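DegQ (Legionella fallonii, PDB 3PV2) acts as a chaperone-protease of the HtrA family, a trypsin-fold enzyme with PDZ domains that assembles into large self-compartmentizing 12-mers. Local coordinates at the interface of chains A and B and the interface of chains A and C. Residues are numbered along the deposited sequence; one frame, centred on the assembly and turned at random. Chains: chain A/B/C, DegQ.

Contact 1: the interface of chains A and B. Residues chain A 382, 438, 443-445; chain B 263, 287-288, 302.
Two PDZ domains of neighbouring HtrA subunits meet here: the C-terminal domain of chain A, through the turn between strands 435-441 and 444-450, and the first PDZ domain of chain B, through strands 262-266 and 284-289. The tight part is built round B:Gln288, whose chain leaves the backbone with chi1 at 140°, well off a staggered value, is extended beyond CG (chi2 177°) and reaches alongside A:Ser445 with both ends of its amide engaged. NE2 donates to the backbone O of A:Pro443 at 2.8 Å, a nearly straight bond lying close to the amide plane and in the plane of the acceptor carbonyl. OE1 accepts from the hydroxyl OG of A:Ser445 at 2.9 Å, also in its carbonyl plane. Gripped at both ends, the amide is fixed in rotation, and glutamine suits the place because it offers a donor and an acceptor side by side. The A:His382 ring stands nearly perpendicular to it (81°) and turns its CE1 edge to OE1. On the other flank A:Gly444, lacking a side chain, lays CA over the face of B:Phe263, 4.0 Å from the ring centroid and offset toward the rim.

Toward B:Ala302 the fit loosens. B:Ser287 OG donates to the backbone O of A:Ser445 at 3.2 Å, but from above the carbonyl plane. Farther along, the extended A:Gln438 makes a weak, bent bond from NE2 to B:Ser287 O (3.3 Å), and NE2 comes no nearer than 3.9 Å to the methyl CB of B:Ala302.

Contact 2: the interface of chains A and C. Residues chain A 19-22, 174; chain C 149-153.
In this protease-to-protease interface, probably one that holds an HtrA trimer together, an N-terminal segment of chain A, running into helix 22-28, lies against the loop that leads into strand 153-158 of the trypsin-like domain of chain C. Direct hydrogen bonds hold its middle. The hydroxyl OG of A:Ser20, anti to its backbone N, donates to the carboxylate OD1 of C:Asp152 at 2.9 Å, using the anti lone pair. The same OG accepts from the backbone N of A:Ala22, so it ties down the start of helix 22-28, in the manner of an N-terminal cap, while it grips the partner; serine, short and able both to donate and to accept, suits this double task. The carboxylate is itself steadied within chain C, where the backbone N of C:Glu149 donates to OD2 in an almost straight bond (176° at H), meeting it from above the carboxylate plane. Beside these, A:Met21 N donates to C:Gly151 O at 3.1 Å, here from above the plane of the carbonyl. Glycine takes a positive phi (104°) there and keeps the loop slim where the segment passes.

Apolar contacts flank the polar centre. At one end the small methyl CB of A:Ala22 sits 3.6 Å from CB of C:Glu149. At the other, C:Phe153 points an edge at the face of A:Phe174, their planes 83° apart and centroids 5.1 Å apart. An aromatic side chain serves well here, since its rim also reaches CA of A:Ser20 and the carbonyl of A:Pro19.

Water bridges the backbones at both ends. Water 2 connects A:Pro19 O with C:Phe153 N, and water 1 touches A:Ala22 O and lies 2.8 Å from C:Val150 O.

Contact 1: the interface of chains A and B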
# COMPACT_ATOMS: atom_id res chain seq x y z
N HIS A 382 -26.98 -45.37 -14.50
CA HIS A 382 -28.33 -45.86 -14.27
C HIS A 382 -28.94 -46.67 -15.41
O HIS A 382 -30.01 -47.24 -15.23
CB HIS A 382 -29.29 -44.72 -14.00
CG HIS A 382 -28.85 -43.80 -12.92
ND1 HIS A 382 -29.06 -44.07 -11.58
CD2 HIS A 382 -28.22 -42.60 -12.97
CE1 HIS A 382 -28.56 -43.08 -10.86
NE2 HIS A 382 -28.05 -42.17 -11.67
N GLN A 438 -39.47 -41.68 -5.57
CA GLN A 438 -38.09 -42.06 -5.74
C GLN A 438 -37.47 -41.15 -6.78
O GLN A 438 -37.99 -41.08 -7.92
CB GLN A 438 -37.99 -43.54 -6.12
CG GLN A 438 -36.59 -44.08 -6.21
CD GLN A 438 -36.54 -45.46 -6.90
OE1 GLN A 438 -37.57 -46.02 -7.25
NE2 GLN A 438 -35.35 -46.01 -7.04
N PRO A 443 -25.42 -39.40 -10.10
CA PRO A 443 -25.20 -40.83 -10.07
C PRO A 443 -25.91 -41.57 -8.93
O PRO A 443 -25.82 -42.76 -8.84
CB PRO A 443 -23.69 -40.96 -9.92
CG PRO A 443 -23.26 -39.71 -9.23
CD PRO A 443 -24.39 -38.68 -9.34
N GLY A 444 -26.63 -40.87 -8.08
CA GLY A 444 -27.27 -41.48 -6.92
C GLY A 444 -28.77 -41.39 -6.98
O GLY A 444 -29.32 -41.13 -8.04
N SER A 445 -29.42 -41.53 -5.82
CA SER A 445 -30.85 -41.80 -5.74
C SER A 445 -31.36 -41.64 -4.33
O SER A 445 -30.61 -41.84 -3.41
CB SER A 445 -31.13 -43.23 -6.11
OG SER A 445 -31.59 -43.32 -7.45
N PHE B 263 -26.74 -47.85 -3.48
CA PHE B 263 -26.85 -46.67 -2.70
C PHE B 263 -27.89 -46.96 -1.65
O PHE B 263 -28.91 -47.58 -1.91
CB PHE B 263 -27.29 -45.49 -3.51
CG PHE B 263 -26.19 -44.86 -4.30
CD1 PHE B 263 -25.67 -45.52 -5.42
CD2 PHE B 263 -25.71 -43.64 -3.97
CE1 PHE B 263 -24.63 -44.95 -6.15
CE2 PHE B 263 -24.66 -43.05 -4.69
CZ PHE B 263 -24.12 -43.69 -5.78
N SER B 287 -31.67 -47.46 -2.09
CA SER B 287 -32.30 -46.49 -2.95
C SER B 287 -31.98 -46.72 -4.42
O SER B 287 -32.62 -46.16 -5.27
CB SER B 287 -31.90 -45.08 -2.54
OG SER B 287 -30.49 -44.89 -2.55
N GLN B 288 -30.99 -47.56 -4.72
CA GLN B 288 -30.58 -47.83 -6.09
C GLN B 288 -29.65 -49.02 -6.12
O GLN B 288 -28.85 -49.21 -5.21
CB GLN B 288 -29.92 -46.56 -6.65
CG GLN B 288 -28.70 -46.70 -7.52
CD GLN B 288 -28.22 -45.37 -8.06
OE1 GLN B 288 -28.97 -44.40 -8.11
NE2 GLN B 288 -26.95 -45.30 -8.47
N ALA B 302 -33.89 -51.96 -5.42
CA ALA B 302 -34.32 -50.69 -4.88
C ALA B 302 -35.54 -50.87 -4.02
O ALA B 302 -36.47 -51.52 -4.44
CB ALA B 302 -34.63 -49.73 -5.98

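Contact 2: the interface of chains A and C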
# COMPACT_ATOMS: atom_id res chain seq x y z
N PRO A 19 -44.45 38.54 -17.28
CA PRO A 19 -44.87 37.17 -16.87
C PRO A 19 -44.09 36.69 -15.64
O PRO A 19 -42.92 37.08 -15.47
CB PRO A 19 -44.51 36.32 -18.09
CG PRO A 19 -43.38 37.08 -18.78
CD PRO A 19 -43.30 38.49 -18.20
N SER A 20 -44.74 35.90 -14.79
CA SER A 20 -44.09 35.43 -13.56
C SER A 20 -44.89 34.30 -12.88
O SER A 20 -46.10 34.32 -12.91
CB SER A 20 -43.92 36.59 -12.57
OG SER A 20 -43.44 36.17 -11.31
N MET A 21 -44.20 33.37 -12.23
CA MET A 21 -44.83 32.37 -11.38
C MET A 21 -45.05 32.88 -9.96
O MET A 21 -45.63 32.16 -9.16
CB MET A 21 -43.98 31.08 -11.41
CG MET A 21 -44.14 30.30 -12.83
SD MET A 21 -45.71 29.32 -12.81
CE MET A 21 -46.91 30.49 -13.51
N ALA A 22 -44.62 34.09 -9.63
CA ALA A 22 -44.60 34.53 -8.24
C ALA A 22 -45.99 34.55 -7.62
O ALA A 22 -46.11 34.17 -6.49
CB ALA A 22 -43.84 35.92 -7.99
N PHE A 174 -37.90 25.54 -11.53
CA PHE A 174 -38.76 25.66 -12.68
C PHE A 174 -38.32 24.74 -13.80
O PHE A 174 -37.11 24.56 -14.05
CB PHE A 174 -38.86 27.11 -13.14
CG PHE A 174 -39.68 27.31 -14.40
CD1 PHE A 174 -41.01 27.60 -14.33
CD2 PHE A 174 -39.08 27.34 -15.65
CE1 PHE A 174 -41.76 27.85 -15.47
CE2 PHE A 174 -39.82 27.56 -16.83
CZ PHE A 174 -41.19 27.80 -16.72
N GLU C 149 -39.52 38.50 -6.08
CA GLU C 149 -40.16 37.33 -5.48
C GLU C 149 -39.78 36.00 -6.08
O GLU C 149 -39.38 35.89 -7.29
CB GLU C 149 -41.66 37.49 -5.58
CG GLU C 149 -42.12 38.82 -5.06
CD GLU C 149 -43.64 38.91 -5.03
OE1 GLU C 149 -44.23 39.58 -5.91
OE2 GLU C 149 -44.22 38.28 -4.14
N VAL C 150 -39.95 34.99 -5.26
CA VAL C 150 -39.77 33.65 -5.64
C VAL C 150 -40.76 33.35 -6.78
O VAL C 150 -41.95 33.68 -6.74
CB VAL C 150 -40.03 32.72 -4.45
CG1 VAL C 150 -40.11 31.28 -4.91
CG2 VAL C 150 -38.95 32.93 -3.32
N GLY C 151 -40.24 32.79 -7.85
CA GLY C 151 -41.07 32.62 -9.01
C GLY C 151 -40.80 33.60 -10.11
O GLY C 151 -41.22 33.33 -11.23
N ASP C 152 -40.08 34.68 -9.85
CA ASP C 152 -39.82 35.64 -10.92
C ASP C 152 -38.79 35.02 -11.89
O ASP C 152 -37.89 34.35 -11.47
CB ASP C 152 -39.21 36.95 -10.39
CG ASP C 152 -40.24 37.90 -9.71
OD1 ASP C 152 -41.44 37.82 -10.04
OD2 ASP C 152 -39.81 38.80 -8.93
N PHE C 153 -38.93 35.27 -13.17
CA PHE C 153 -38.02 34.78 -14.17
C PHE C 153 -36.76 35.65 -14.17
O PHE C 153 -36.81 36.89 -14.07
CB PHE C 153 -38.71 34.77 -15.57
CG PHE C 153 -39.75 33.70 -15.70
CD1 PHE C 153 -41.07 34.03 -15.88
CD2 PHE C 153 -39.40 32.37 -15.59
CE1 PHE C 153 -42.01 33.03 -15.93
CE2 PHE C 153 -40.31 31.43 -15.62
CZ PHE C 153 -41.63 31.73 -15.79
O HOH W 1 -44.04 34.08 -4.93
O HOH W 2 -41.01 37.34 -14.02

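The centres of contact 1 and contact 2 are about 80 Å apart and have no residue in common. Chain A is their shared member: it meets chain B in contact 1 with its second PDZ domain near the C-terminus, and chain C in contact 2 with its N-terminal segment together with strand 171-180 of the protease domain. Contact 1 thus joins PDZ domains, whereas contact 2 joins protease regions. Because each subunit is a copy of the same chain, both kinds of joint can recur throughout the 12-mer; contact 2 probably belongs to the protease trimer, and contact 1 probably links trimers into the closed particle.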